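PDB 3N7L: neurotoxin from Clostridium botulinum, which probably binds gangliosides on nerve cells through its receptor-binding domain, the part of the botulinum neurotoxin present here. Local coordinates for residues 9-14 and 181-186. Numbering follows the deposited sequence.
Sequences LSLQNK and ITFQMN
L9 and L11 meet I181 and F183 in the core of a beta-sandwich, the concanavalin-like (jelly-roll) half of the receptor-binding domain. Strand 7-14 belongs to one antiparallel sheet and strand 180-187 to the other. No hydrogen bond joins the two segments. The nearest CA atoms, those of L9 and I181, are 10.8 Å apart, and apolar side chains bridge the gap. The two segments bury just 122 Å², both sides summed. L9 and I181 reach toward each other tip to tip, with CD2 of L9 3.8 Å from CD1 of I181. With CG anti to the backbone N (chi1 -180°), L11 points CD2 across the gap at the F183 ring. This ring also meets F208 edge-to-face. F208 lies on strand 202-211, which pairs with strand 7-14 by backbone bonds from L9 to I210 and from L11 to F208. I210 touches both L9 and I181.

All four touching residues are buried. The far side of 181-186 is more open: T182 and Q184 are partly exposed. On the far side of 9-14, S10 is buried, its OG hydrogen-bonded to T21 OG1, while Q12 is partly exposed. Toward K14 and N186 the segments diverge, and K14 is exposed. On the outer side of 181-186, N186 ND2 donates to Q184 OE1 at 3.1 Å. In the core, L11 CD2 approaches the F183 ring obliquely, 3.7 Å from CE2 and 3.8 Å from CZ.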
loop_
_atom_site.group_PDB
_atom_site.type_symbol
_atom_site.label_atom_id
_atom_site.label_comp_id
_atom_site.label_asym_id
_atom_site.label_seq_id
_atom_site.Cartn_x
_atom_site.Cartn_y
_atom_site.Cartn_z
ATOM N N LEU A 9 -5.756 -12.825 -21.026
ATOM C CA LEU A 9 -6.868 -12.400 -20.183
ATOM C C LEU A 9 -6.498 -11.068 -19.561
ATOM O O LEU A 9 -5.390 -10.894 -19.051
ATOM C CB LEU A 9 -7.157 -13.418 -19.078
ATOM C CG LEU A 9 -8.228 -12.968 -18.071
ATOM C CD1 LEU A 9 -9.538 -12.681 -18.797
ATOM C CD2 LEU A 9 -8.439 -14.045 -17.015
ATOM N N SER A 10 -7.426 -10.123 -19.617
ATOM C CA SER A 10 -7.200 -8.796 -19.065
ATOM C C SER A 10 -8.505 -8.302 -18.463
ATOM O O SER A 10 -9.275 -7.602 -19.116
ATOM C CB SER A 10 -6.732 -7.848 -20.175
ATOM O OG SER A 10 -6.533 -6.539 -19.676
ATOM N N LEU A 11 -8.756 -8.685 -17.216
ATOM C CA LEU A 11 -9.981 -8.290 -16.533
ATOM C C LEU A 11 -9.889 -6.849 -16.054
ATOM O O LEU A 11 -9.141 -6.540 -15.125
ATOM C CB LEU A 11 -10.241 -9.220 -15.348
ATOM C CG LEU A 11 -11.491 -8.957 -14.506
ATOM C CD1 LEU A 11 -12.742 -8.959 -15.388
ATOM C CD2 LEU A 11 -11.582 -10.026 -13.427
ATOM N N GLN A 12 -10.650 -5.972 -16.701
ATOM C CA GLN A 12 -10.651 -4.558 -16.359
ATOM C C GLN A 12 -12.049 -3.972 -16.248
ATOM O O GLN A 12 -13.020 -4.527 -16.758
ATOM C CB GLN A 12 -9.859 -3.765 -17.397
ATOM C CG GLN A 12 -8.363 -3.858 -17.222
ATOM C CD GLN A 12 -7.609 -3.074 -18.270
ATOM O OE1 GLN A 12 -6.476 -2.645 -18.044
ATOM N NE2 GLN A 12 -8.225 -2.892 -19.430
ATOM N N ASN A 13 -12.130 -2.836 -15.570
ATOM C CA ASN A 13 -13.384 -2.123 -15.383
ATOM C C ASN A 13 -13.407 -0.985 -16.393
ATOM O O ASN A 13 -12.631 -0.042 -16.280
ATOM C CB ASN A 13 -13.447 -1.569 -13.958
ATOM C CG ASN A 13 -14.571 -0.575 -13.752
ATOM O OD1 ASN A 13 -14.636 0.073 -12.711
ATOM N ND2 ASN A 13 -15.461 -0.448 -14.732
ATOM N N LYS A 14 -14.285 -1.091 -17.385
ATOM C CA LYS A 14 -14.420 -0.066 -18.417
ATOM C C LYS A 14 -15.879 0.363 -18.541
ATOM O O LYS A 14 -16.771 -0.476 -18.676
ATOM C CB LYS A 14 -13.924 -0.595 -19.768
ATOM C CG LYS A 14 -12.563 -0.064 -20.194
ATOM C CD LYS A 14 -11.448 -0.542 -19.283
ATOM C CE LYS A 14 -10.138 0.180 -19.584
ATOM N NZ LYS A 14 -9.702 -0.004 -20.998
ATOM N N ILE A 181 -12.774 -18.799 -13.856
ATOM C CA ILE A 181 -12.100 -18.202 -12.707
ATOM C C ILE A 181 -13.163 -17.471 -11.898
ATOM O O ILE A 181 -13.874 -16.610 -12.420
ATOM C CB ILE A 181 -11.011 -17.195 -13.138
ATOM C CG1 ILE A 181 -9.991 -17.889 -14.038
ATOM C CG2 ILE A 181 -10.298 -16.629 -11.899
ATOM C CD1 ILE A 181 -9.008 -16.944 -14.675
ATOM N N THR A 182 -13.274 -17.825 -10.625
ATOM C CA THR A 182 -14.267 -17.223 -9.753
ATOM C C THR A 182 -13.649 -16.388 -8.635
ATOM O O THR A 182 -12.910 -16.908 -7.791
ATOM C CB THR A 182 -15.157 -18.308 -9.112
ATOM O OG1 THR A 182 -15.820 -19.054 -10.143
ATOM C CG2 THR A 182 -16.193 -17.679 -8.200
ATOM N N PHE A 183 -13.954 -15.093 -8.648
ATOM C CA PHE A 183 -13.478 -14.159 -7.629
ATOM C C PHE A 183 -14.574 -14.080 -6.565
ATOM O O PHE A 183 -15.666 -13.573 -6.825
ATOM C CB PHE A 183 -13.255 -12.767 -8.232
ATOM C CG PHE A 183 -12.103 -12.693 -9.199
ATOM C CD1 PHE A 183 -10.887 -12.127 -8.814
ATOM C CD2 PHE A 183 -12.238 -13.169 -10.501
ATOM C CE1 PHE A 183 -9.829 -12.031 -9.713
ATOM C CE2 PHE A 183 -11.180 -13.078 -11.409
ATOM C CZ PHE A 183 -9.976 -12.508 -11.016
ATOM N N GLN A 184 -14.289 -14.592 -5.374
ATOM C CA GLN A 184 -15.269 -14.581 -4.297
ATOM C C GLN A 184 -14.596 -15.009 -3.006
ATOM O O GLN A 184 -13.808 -15.954 -2.991
ATOM C CB GLN A 184 -16.428 -15.534 -4.630
ATOM C CG GLN A 184 -17.491 -15.651 -3.544
ATOM C CD GLN A 184 -18.666 -16.532 -3.962
ATOM O OE1 GLN A 184 -18.492 -17.703 -4.301
ATOM N NE2 GLN A 184 -19.869 -15.965 -3.938
ATOM N N MET A 185 -14.899 -14.307 -1.923
ATOM C CA MET A 185 -14.313 -14.632 -0.633
ATOM C C MET A 185 -15.108 -15.730 0.063
ATOM O O MET A 185 -16.159 -15.476 0.666
ATOM C CB MET A 185 -14.248 -13.378 0.229
ATOM C CG MET A 185 -13.554 -12.241 -0.485
ATOM S SD MET A 185 -13.188 -10.884 0.597
ATOM C CE MET A 185 -11.676 -11.476 1.353
ATOM N N ASN A 186 -14.592 -16.953 -0.033
ATOM C CA ASN A 186 -15.240 -18.110 0.567
ATOM C C ASN A 186 -14.429 -18.721 1.696
ATOM O O ASN A 186 -13.282 -19.131 1.513
ATOM C CB ASN A 186 -15.516 -19.175 -0.493
ATOM C CG ASN A 186 -16.394 -18.664 -1.610
ATOM O OD1 ASN A 186 -17.366 -17.954 -1.369
ATOM N ND2 ASN A 186 -16.062 -19.033 -2.842
#